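Local atomic coordinates of exotoxin (Staphylococcus aureus subsp. aureus, PDB entry 3URY), a protein that is a staphylococcal superantigen-like exotoxin, probably secreted to interfere with host immune defences, with the two-domain OB-fold and beta-grasp architecture of the superantigen family. Residues Ala98-Thr103 against Ile188-Lys193; Val94-Gly99 against Phe118-Glu123; Ser126-Asp131 against Asn174-Val179. One frame throughout, in Å; residues are numbered along the deposited sequence.

Contact 1 of 3, residues Ala98-Thr103 against Ile188-Lys193; sequences AGVRIT and IEVNIK
Ile-102 presses its CD1 methyl against Val-190, and this pair is the tight point of a parallel strand pairing in the beta-grasp sheet. CD1 sits 3.4 Å from both CB and CG2 of Val-190, closer than carbon atoms usually approach. The torsions explain the reach: CG1 of Ile-102 stands anti to its own carbonyl carbon (chi1 -45°), and a second bend at chi2 (-51°) swings the methyl across to the neighbouring strand. Beside them Val-100 and Ile-188 run side by side in the same direction, with CG2 of Val-100 4.0 Å from CB of Ile-188. The helix 127-142 closes over this apolar face, Leu-134 touching Ile-188 and Leu-138 touching both Ile-102 and Val-190.

The other face is looser and more polar. Arg-101 turns its chain away from the partner strand, bending at chi2, while the acid of Glu-189 forms a salt bridge with Lys-156 on the next strand. Thr-103 and Asn-191 meet lightly, CB of Thr-103 lying 4.0 Å from OD1 of Asn-191.

Between the faces runs a ladder of five backbone hydrogen bonds. Arg-101 contributes both its backbone groups: its N reaches Ile-188 O at 2.9 Å, and its O receives Val-190 N at 2.7 Å. Thr-103 does likewise, giving its N to Val-190 O and taking Ile-192 N on its O at 2.8 Å, in a nearly straight bond (176°). The chemistry is thus divided: main-chain N-H and C=O groups hold the strands in register, while the aliphatic branches fill the face toward the helix.

Contact 2 of 3, residues Val94-Gly99 against Phe118-Glu123; sequences VDHKAG and FKITKE
His-96 and Ile-120 lie side by side at the open end of a beta hairpin, formed by strands 96-105 and 111-120 at one margin of the beta-grasp sheet. The CD1 methyl of Ile-120 comes obliquely to the imidazole, 3.5 Å from CD2 of His-96, and also meets CB of Ala-98 at 4.1 Å. Behind these side chains the two residues form a hydrogen-bonded antiparallel pair: His-96 N gives to Ile-120 O, and Ile-120 N returns a bond of 2.7 Å to His-96 O. Ala-98 and Phe-118 repeat the arrangement.

Between these two pairs, Lys-97 and Lys-119 form a non-hydrogen-bonded pair whose side chains stand on the other face. Their aliphatic parts cross, CG of Lys-97 being 3.4 Å from CD of Lys-119, while the two ammonium groups stay apart. Each has an acid of its own: Lys-97 folds back at chi3 (-80°) and chi4 to meet Asp-95, and Lys-119 pairs with Glu-117. These acids probably ease the repulsion between the like charges.

Further out, NE2 of His-96 is hydrogen-bonded to the carbonyl of Ile-185 on strand 185-192, which probably helps to set the turn of the ring; Ile-185 also touches Ala-98 and Ile-120. The Phe-118 side chain touches Leu-130 and Leu-134 of the helix 127-142. Past the strand ends, Glu-123, held through OE1 by the backbone N of Ser-91, crosses Val-94 at about a right angle, its CG lying 3.8 Å from CG2 of Val-94.

Contact 3 of 3, residues Ser126-Asp131 against Asn174-Val179; sequences SLKELD and NRMADV
Ser-126 and Val-179 pair as antiparallel, non-hydrogen-bonded neighbours with CA atoms 4.3 Å apart, and the following Leu-127 N, opening helix 127-142, gives a hydrogen bond of 3.0 Å to Asp-178 O. The small two-stranded sheet of 124-126 and 179-181 thus leads straight into the helix of the beta-grasp domain, and Ser-126 is the N-cap of that helix. OG of the serine, lying between its backbone N and carbonyl carbon (chi1 64°), accepts Glu-129 N, three residues further on, at 3.1 Å, thereby occupying an amide of the first helical turn.

Leu-127 packs its aliphatic chain against the 174-179 segment. Its CB lies 3.5 Å from Arg-175 O, and its CD1 methyl rests 3.7 Å from CB of Asp-178, the two side chains crossing at a slant. The same methyl approaches the guanidinium of Arg-175 obliquely, near NH2. That nitrogen is hydrogen-bonded to the carbonyl of Thr-164, so the group is held from strand 162-166, where Tyr-163 and Phe-165 also touch Leu-127.

Lys-128 approaches Met-176 along more of its length. With CG anti to the backbone N (chi1 -176°), the lysine runs out extended, CB 3.4 Å from Met-176 O and CG against the methionine's CB and CG, before bending at chi4. The buried ammonium is satisfied by the carbonyl of Val-83 on strand 81-88 of the OB-fold domain, and Tyr-11 of the N-terminal helix 6-11 touches both Lys-128 and Met-176. This part of the contact therefore sits at the junction between the domains. At the far end of the lysine, NZ lies 3.5 Å from SD of Met-176.

Overall arrangement
Contacts 1 and 2 share Ala-98 and Gly-99 on strand 96-105, which pairs with 111-120 along one edge and 185-192 along the other, so parallel and antiparallel neighbours meet in one mixed sheet. Their centres are 16 Å apart, yet Val-100 and Ile-188 both touch Phe-118. Contact 3 lies about 16 Å from contact 2 and 18 Å from contact 1, between centres. It follows contact 2 along the chain, and both its segments fall between those of contact 1. The sheet of contacts 1 and 2 lies against helix 127-142, whose beginning, in contact 3, is near the chain's centre, linking the beta-grasp core to the OB-fold side.

Contact 1 of 3, residues Ala98-Thr103 against Ile188-Lys193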
loop_
_atom_site.group_PDB
_atom_site.type_symbol
_atom_site.label_atom_id
_atom_site.label_comp_id
_atom_site.label_asym_id
_atom_site.label_seq_id
_atom_site.Cartn_x
_atom_site.Cartn_y
_atom_site.Cartn_z
ATOM N N ALA A 98 -11.683 5.286 -9.552
ATOM C CA ALA A 98 -10.933 4.688 -10.682
ATOM C C ALA A 98 -11.571 3.325 -10.922
ATOM O O ALA A 98 -11.761 2.543 -9.979
ATOM C CB ALA A 98 -9.458 4.531 -10.371
ATOM N N GLY A 99 -11.882 3.034 -12.183
ATOM C CA GLY A 99 -12.506 1.770 -12.553
ATOM C C GLY A 99 -11.480 0.651 -12.462
ATOM O O GLY A 99 -10.315 0.867 -12.800
ATOM N N VAL A 100 -11.885 -0.517 -11.947
ATOM C CA VAL A 100 -10.985 -1.620 -11.849
ATOM C C VAL A 100 -11.512 -2.770 -12.706
ATOM O O VAL A 100 -12.694 -3.108 -12.576
ATOM C CB VAL A 100 -10.927 -2.148 -10.406
ATOM C CG1 VAL A 100 -9.960 -3.324 -10.328
ATOM C CG2 VAL A 100 -10.519 -1.026 -9.460
ATOM N N ARG A 101 -10.637 -3.357 -13.559
ATOM C CA ARG A 101 -10.961 -4.543 -14.389
ATOM C C ARG A 101 -10.107 -5.740 -13.960
ATOM O O ARG A 101 -8.893 -5.662 -13.949
ATOM C CB ARG A 101 -10.688 -4.276 -15.882
ATOM C CG ARG A 101 -11.658 -3.296 -16.478
ATOM C CD ARG A 101 -12.949 -3.978 -16.886
ATOM N NE ARG A 101 -13.958 -2.998 -17.287
ATOM C CZ ARG A 101 -15.104 -3.278 -17.910
ATOM N NH1 ARG A 101 -15.949 -2.295 -18.207
ATOM N NH2 ARG A 101 -15.406 -4.522 -18.264
ATOM N N ILE A 102 -10.755 -6.848 -13.651
ATOM C CA ILE A 102 -10.074 -8.059 -13.217
ATOM C C ILE A 102 -10.300 -9.183 -14.172
ATOM O O ILE A 102 -11.426 -9.417 -14.599
ATOM C CB ILE A 102 -10.638 -8.626 -11.892
ATOM C CG1 ILE A 102 -10.848 -7.539 -10.879
ATOM C CG2 ILE A 102 -9.717 -9.713 -11.343
ATOM C CD1 ILE A 102 -9.626 -6.721 -10.724
ATOM N N THR A 103 -9.224 -9.868 -14.497
ATOM C CA THR A 103 -9.274 -11.058 -15.313
ATOM C C THR A 103 -8.504 -12.074 -14.516
ATOM O O THR A 103 -7.429 -11.770 -14.046
ATOM C CB THR A 103 -8.534 -10.949 -16.641
ATOM O OG1 THR A 103 -9.227 -10.058 -17.538
ATOM C CG2 THR A 103 -8.532 -12.349 -17.285
ATOM N N ILE A 188 -7.532 0.952 -13.337
ATOM C CA ILE A 188 -6.714 -0.120 -12.818
ATOM C C ILE A 188 -7.040 -1.412 -13.554
ATOM O O ILE A 188 -8.180 -1.752 -13.737
ATOM C CB ILE A 188 -7.004 -0.261 -11.315
ATOM C CG1 ILE A 188 -6.729 1.066 -10.586
ATOM C CG2 ILE A 188 -6.212 -1.455 -10.714
ATOM C CD1 ILE A 188 -6.956 1.034 -9.081
ATOM N N GLU A 189 -6.024 -2.118 -14.007
ATOM C CA GLU A 189 -6.200 -3.388 -14.673
ATOM C C GLU A 189 -5.476 -4.490 -13.902
ATOM O O GLU A 189 -4.282 -4.396 -13.640
ATOM C CB GLU A 189 -5.627 -3.333 -16.079
ATOM C CG GLU A 189 -6.436 -2.408 -16.958
ATOM C CD GLU A 189 -5.874 -2.237 -18.345
ATOM O OE1 GLU A 189 -4.743 -1.676 -18.497
ATOM O OE2 GLU A 189 -6.609 -2.627 -19.279
ATOM N N VAL A 190 -6.172 -5.583 -13.646
ATOM C CA VAL A 190 -5.587 -6.684 -12.898
ATOM C C VAL A 190 -5.664 -7.965 -13.707
ATOM O O VAL A 190 -6.719 -8.258 -14.297
ATOM C CB VAL A 190 -6.385 -6.901 -11.628
ATOM C CG1 VAL A 190 -5.843 -8.072 -10.822
ATOM C CG2 VAL A 190 -6.391 -5.635 -10.808
ATOM N N ASN A 191 -4.529 -8.654 -13.821
ATOM C CA ASN A 191 -4.444 -9.945 -14.471
ATOM C C ASN A 191 -3.903 -10.985 -13.495
ATOM O O ASN A 191 -2.783 -10.885 -13.038
ATOM C CB ASN A 191 -3.589 -9.916 -15.724
ATOM C CG ASN A 191 -4.307 -9.292 -16.886
ATOM O OD1 ASN A 191 -4.798 -10.007 -17.775
ATOM N ND2 ASN A 191 -4.462 -7.971 -16.856
ATOM N N ILE A 192 -4.748 -11.929 -13.096
ATOM C CA ILE A 192 -4.334 -12.986 -12.171
ATOM C C ILE A 192 -4.208 -14.269 -12.984
ATOM O O ILE A 192 -5.189 -14.683 -13.680
ATOM C CB ILE A 192 -5.363 -13.229 -11.063
ATOM C CG1 ILE A 192 -5.596 -11.971 -10.193
ATOM C CG2 ILE A 192 -4.882 -14.376 -10.199
ATOM C CD1 ILE A 192 -6.799 -12.105 -9.240
ATOM N N LYS A 193 -3.017 -14.869 -12.884
ATOM C CA LYS A 193 -2.585 -16.064 -13.634
ATOM C C LYS A 193 -2.111 -17.128 -12.627
ATOM O O LYS A 193 -1.802 -18.264 -12.960
ATOM C CB LYS A 193 -1.388 -15.647 -14.548
ATOM C CG LYS A 193 -1.588 -14.279 -15.258
ATOM C CD LYS A 193 -0.295 -13.496 -15.645
ATOM C CE LYS A 193 -0.570 -11.968 -15.877
ATOM N NZ LYS A 193 0.598 -11.008 -15.898
ATOM O OXT LYS A 193 -1.997 -16.890 -11.417
#

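Contact 2 of 3, residues Val94-Gly99 against Phe118-Glu123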
loop_
_atom_site.group_PDB
_atom_site.type_symbol
_atom_site.label_atom_id
_atom_site.label_comp_id
_atom_site.label_asym_id
_atom_site.label_seq_id
_atom_site.Cartn_x
_atom_site.Cartn_y
_atom_site.Cartn_z
ATOM N N VAL A 94 -11.242 15.917 -2.105
ATOM C CA VAL A 94 -10.959 15.010 -3.187
ATOM C C VAL A 94 -12.030 13.937 -3.156
ATOM O O VAL A 94 -12.306 13.322 -2.134
ATOM C CB VAL A 94 -9.590 14.355 -3.065
ATOM C CG1 VAL A 94 -9.423 13.263 -4.106
ATOM C CG2 VAL A 94 -8.481 15.378 -3.146
ATOM N N ASP A 95 -12.635 13.738 -4.306
ATOM C CA ASP A 95 -13.681 12.760 -4.480
ATOM C C ASP A 95 -13.570 12.265 -5.912
ATOM O O ASP A 95 -14.204 12.820 -6.819
ATOM C CB ASP A 95 -15.040 13.418 -4.256
ATOM C CG ASP A 95 -16.154 12.417 -4.252
ATOM O OD1 ASP A 95 -15.862 11.200 -4.354
ATOM O OD2 ASP A 95 -17.324 12.853 -4.171
ATOM N N HIS A 96 -12.734 11.250 -6.077
ATOM C CA HIS A 96 -12.385 10.631 -7.352
ATOM C C HIS A 96 -12.545 9.143 -7.261
ATOM O O HIS A 96 -12.463 8.579 -6.196
ATOM C CB HIS A 96 -10.917 10.963 -7.672
ATOM C CG HIS A 96 -10.421 10.444 -9.010
ATOM N ND1 HIS A 96 -10.980 10.808 -10.187
ATOM C CD2 HIS A 96 -9.291 9.691 -9.334
ATOM C CE1 HIS A 96 -10.299 10.234 -11.216
ATOM N NE2 HIS A 96 -9.260 9.553 -10.688
ATOM N N LYS A 97 -12.803 8.498 -8.387
ATOM C CA LYS A 97 -12.962 7.041 -8.436
ATOM C C LYS A 97 -12.099 6.552 -9.576
ATOM O O LYS A 97 -11.755 7.349 -10.439
ATOM C CB LYS A 97 -14.424 6.726 -8.694
ATOM C CG LYS A 97 -15.292 6.834 -7.453
ATOM C CD LYS A 97 -16.774 7.098 -7.759
ATOM C CE LYS A 97 -17.058 8.574 -8.076
ATOM N NZ LYS A 97 -16.692 9.501 -6.951
ATOM N N ALA A 98 -11.683 5.286 -9.552
ATOM C CA ALA A 98 -10.933 4.688 -10.682
ATOM C C ALA A 98 -11.571 3.325 -10.922
ATOM O O ALA A 98 -11.761 2.543 -9.979
ATOM C CB ALA A 98 -9.458 4.531 -10.371
ATOM N N GLY A 99 -11.882 3.034 -12.183
ATOM C CA GLY A 99 -12.506 1.770 -12.553
ATOM C C GLY A 99 -11.480 0.651 -12.462
ATOM O O GLY A 99 -10.315 0.867 -12.800
ATOM N N PHE A 118 -12.608 1.740 -7.412
ATOM C CA PHE A 118 -11.744 2.101 -6.350
ATOM C C PHE A 118 -11.863 3.620 -6.028
ATOM O O PHE A 118 -11.500 4.471 -6.834
ATOM C CB PHE A 118 -10.348 1.731 -6.772
ATOM C CG PHE A 118 -9.363 1.830 -5.679
ATOM C CD1 PHE A 118 -9.150 0.741 -4.846
ATOM C CD2 PHE A 118 -8.670 3.012 -5.446
ATOM C CE1 PHE A 118 -8.198 0.827 -3.854
ATOM C CE2 PHE A 118 -7.777 3.127 -4.380
ATOM C CZ PHE A 118 -7.536 2.022 -3.607
ATOM N N LYS A 119 -12.412 3.914 -4.854
ATOM C CA LYS A 119 -12.638 5.282 -4.413
ATOM C C LYS A 119 -11.326 5.883 -3.914
ATOM O O LYS A 119 -10.555 5.270 -3.140
ATOM C CB LYS A 119 -13.645 5.343 -3.260
ATOM C CG LYS A 119 -14.937 4.567 -3.431
ATOM C CD LYS A 119 -15.736 4.981 -4.651
ATOM C CE LYS A 119 -16.923 4.059 -4.850
ATOM N NZ LYS A 119 -17.707 4.490 -6.035
ATOM N N ILE A 120 -11.105 7.109 -4.341
ATOM C CA ILE A 120 -9.944 7.864 -4.005
ATOM C C ILE A 120 -10.408 9.150 -3.339
ATOM O O ILE A 120 -11.153 9.977 -3.944
ATOM C CB ILE A 120 -9.145 8.178 -5.272
ATOM C CG1 ILE A 120 -8.650 6.860 -5.875
ATOM C CG2 ILE A 120 -7.990 9.090 -4.954
ATOM C CD1 ILE A 120 -8.187 7.009 -7.310
ATOM N N THR A 121 -9.958 9.327 -2.099
ATOM C CA THR A 121 -10.295 10.518 -1.326
ATOM C C THR A 121 -9.070 11.290 -0.885
ATOM O O THR A 121 -9.209 12.245 -0.102
ATOM C CB THR A 121 -11.156 10.204 -0.080
ATOM O OG1 THR A 121 -10.502 9.211 0.698
ATOM C CG2 THR A 121 -12.543 9.719 -0.472
ATOM N N LYS A 122 -7.900 10.937 -1.449
ATOM C CA LYS A 122 -6.624 11.562 -1.121
ATOM C C LYS A 122 -5.886 12.145 -2.333
ATOM O O LYS A 122 -5.780 11.504 -3.371
ATOM C CB LYS A 122 -5.722 10.537 -0.428
ATOM C CG LYS A 122 -6.092 10.408 1.074
ATOM C CD LYS A 122 -5.207 9.482 1.892
ATOM C CE LYS A 122 -3.704 9.665 1.697
ATOM N NZ LYS A 122 -3.170 11.028 1.907
ATOM N N GLU A 123 -5.430 13.375 -2.207
ATOM C CA GLU A 123 -4.640 14.035 -3.267
ATOM C C GLU A 123 -3.374 13.280 -3.576
ATOM O O GLU A 123 -2.921 13.202 -4.701
ATOM C CB GLU A 123 -4.172 15.403 -2.813
ATOM C CG GLU A 123 -4.918 16.570 -3.350
ATOM C CD GLU A 123 -4.252 17.875 -2.969
ATOM O OE1 GLU A 123 -3.929 18.054 -1.792
ATOM O OE2 GLU A 123 -4.036 18.701 -3.868
#

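Contact 3 of 3, residues Ser126-Asp131 against Asn174-Val179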
loop_
_atom_site.group_PDB
_atom_site.type_symbol
_atom_site.label_atom_id
_atom_site.label_comp_id
_atom_site.label_asym_id
_atom_site.label_seq_id
_atom_site.Cartn_x
_atom_site.Cartn_y
_atom_site.Cartn_z
ATOM N N SER A 126 0.007 6.631 -1.482
ATOM C CA SER A 126 1.170 5.764 -1.541
ATOM C C SER A 126 0.937 4.482 -2.368
ATOM O O SER A 126 -0.190 3.942 -2.421
ATOM C CB SER A 126 1.638 5.352 -0.159
ATOM O OG SER A 126 0.691 4.541 0.599
ATOM N N LEU A 127 2.003 4.018 -3.029
ATOM C CA LEU A 127 1.902 2.775 -3.704
ATOM C C LEU A 127 1.571 1.717 -2.709
ATOM O O LEU A 127 0.954 0.728 -3.066
ATOM C CB LEU A 127 3.163 2.398 -4.470
ATOM C CG LEU A 127 3.457 3.325 -5.647
ATOM C CD1 LEU A 127 4.675 2.766 -6.434
ATOM C CD2 LEU A 127 2.279 3.458 -6.582
ATOM N N LYS A 128 1.932 1.935 -1.443
ATOM C CA LYS A 128 1.679 0.903 -0.394
ATOM C C LYS A 128 0.176 0.673 -0.240
ATOM O O LYS A 128 -0.354 -0.498 -0.144
ATOM C CB LYS A 128 2.239 1.418 0.933
ATOM C CG LYS A 128 2.151 0.410 2.127
ATOM C CD LYS A 128 2.514 1.021 3.494
ATOM C CE LYS A 128 2.282 0.029 4.693
ATOM N NZ LYS A 128 3.272 -1.015 4.402
ATOM N N GLU A 129 -0.525 1.784 -0.188
ATOM C CA GLU A 129 -1.957 1.717 -0.032
ATOM C C GLU A 129 -2.680 1.098 -1.250
ATOM O O GLU A 129 -3.515 0.217 -1.052
ATOM C CB GLU A 129 -2.540 3.051 0.396
ATOM C CG GLU A 129 -4.066 3.065 0.479
ATOM C CD GLU A 129 -4.607 4.447 0.919
ATOM O OE1 GLU A 129 -5.847 4.560 0.979
ATOM O OE2 GLU A 129 -3.807 5.410 1.231
ATOM N N LEU A 130 -2.335 1.522 -2.456
ATOM C CA LEU A 130 -2.943 0.970 -3.691
ATOM C C LEU A 130 -2.702 -0.550 -3.717
ATOM O O LEU A 130 -3.675 -1.357 -3.820
ATOM C CB LEU A 130 -2.386 1.644 -4.917
ATOM C CG LEU A 130 -2.820 3.132 -5.077
ATOM C CD1 LEU A 130 -2.031 4.009 -6.030
ATOM C CD2 LEU A 130 -4.294 3.252 -5.398
ATOM N N ASP A 131 -1.425 -0.924 -3.460
ATOM C CA ASP A 131 -0.979 -2.286 -3.605
ATOM C C ASP A 131 -1.746 -3.070 -2.621
ATOM O O ASP A 131 -2.365 -4.109 -2.947
ATOM C CB ASP A 131 0.488 -2.413 -3.189
ATOM C CG ASP A 131 0.996 -3.848 -3.196
ATOM O OD1 ASP A 131 1.114 -4.459 -4.299
ATOM O OD2 ASP A 131 1.364 -4.351 -2.069
ATOM N N ASN A 174 11.108 -0.428 -0.664
ATOM C CA ASN A 174 11.396 0.899 -1.120
ATOM C C ASN A 174 10.246 1.520 -1.902
ATOM O O ASN A 174 10.077 2.745 -1.879
ATOM C CB ASN A 174 12.698 0.967 -1.913
ATOM C CG ASN A 174 12.615 0.270 -3.252
ATOM O OD1 ASN A 174 12.023 -0.790 -3.387
ATOM N ND2 ASN A 174 13.274 0.847 -4.246
ATOM N N ARG A 175 9.443 0.682 -2.552
ATOM C CA ARG A 175 8.290 1.145 -3.291
ATOM C C ARG A 175 7.113 1.511 -2.395
ATOM O O ARG A 175 6.272 2.272 -2.829
ATOM C CB ARG A 175 7.888 0.131 -4.353
ATOM C CG ARG A 175 9.030 0.001 -5.400
ATOM C CD ARG A 175 8.637 -0.898 -6.546
ATOM N NE ARG A 175 7.539 -0.320 -7.319
ATOM C CZ ARG A 175 6.679 -1.013 -8.068
ATOM N NH1 ARG A 175 6.647 -2.342 -8.039
ATOM N NH2 ARG A 175 5.744 -0.368 -8.746
ATOM N N MET A 176 7.026 0.973 -1.166
ATOM C CA MET A 176 5.936 1.373 -0.235
ATOM C C MET A 176 5.992 2.860 0.145
ATOM O O MET A 176 4.989 3.460 0.621
ATOM C CB MET A 176 6.000 0.520 1.034
ATOM C CG MET A 176 5.660 -0.919 0.779
ATOM S SD MET A 176 5.830 -1.945 2.239
ATOM C CE MET A 176 5.215 -3.517 1.659
ATOM N N ALA A 177 7.126 3.504 -0.135
ATOM C CA ALA A 177 7.336 4.917 0.171
ATOM C C ALA A 177 7.070 5.798 -1.021
ATOM O O ALA A 177 7.050 6.967 -0.850
ATOM C CB ALA A 177 8.775 5.169 0.735
ATOM N N ASP A 178 6.939 5.256 -2.244
ATOM C CA ASP A 178 6.614 6.110 -3.397
ATOM C C ASP A 178 5.227 6.647 -3.335
ATOM O O ASP A 178 4.324 5.951 -2.925
ATOM C CB ASP A 178 6.707 5.355 -4.705
ATOM C CG ASP A 178 8.084 5.148 -5.111
ATOM O OD1 ASP A 178 8.845 6.094 -4.941
ATOM O OD2 ASP A 178 8.376 4.073 -5.628
ATOM N N VAL A 179 5.026 7.826 -3.922
ATOM C CA VAL A 179 3.699 8.425 -3.791
ATOM C C VAL A 179 3.239 8.965 -5.125
ATOM O O VAL A 179 4.022 9.359 -5.933
ATOM C CB VAL A 179 3.749 9.545 -2.762
ATOM C CG1 VAL A 179 3.984 8.929 -1.334
ATOM C CG2 VAL A 179 4.827 10.555 -3.169
#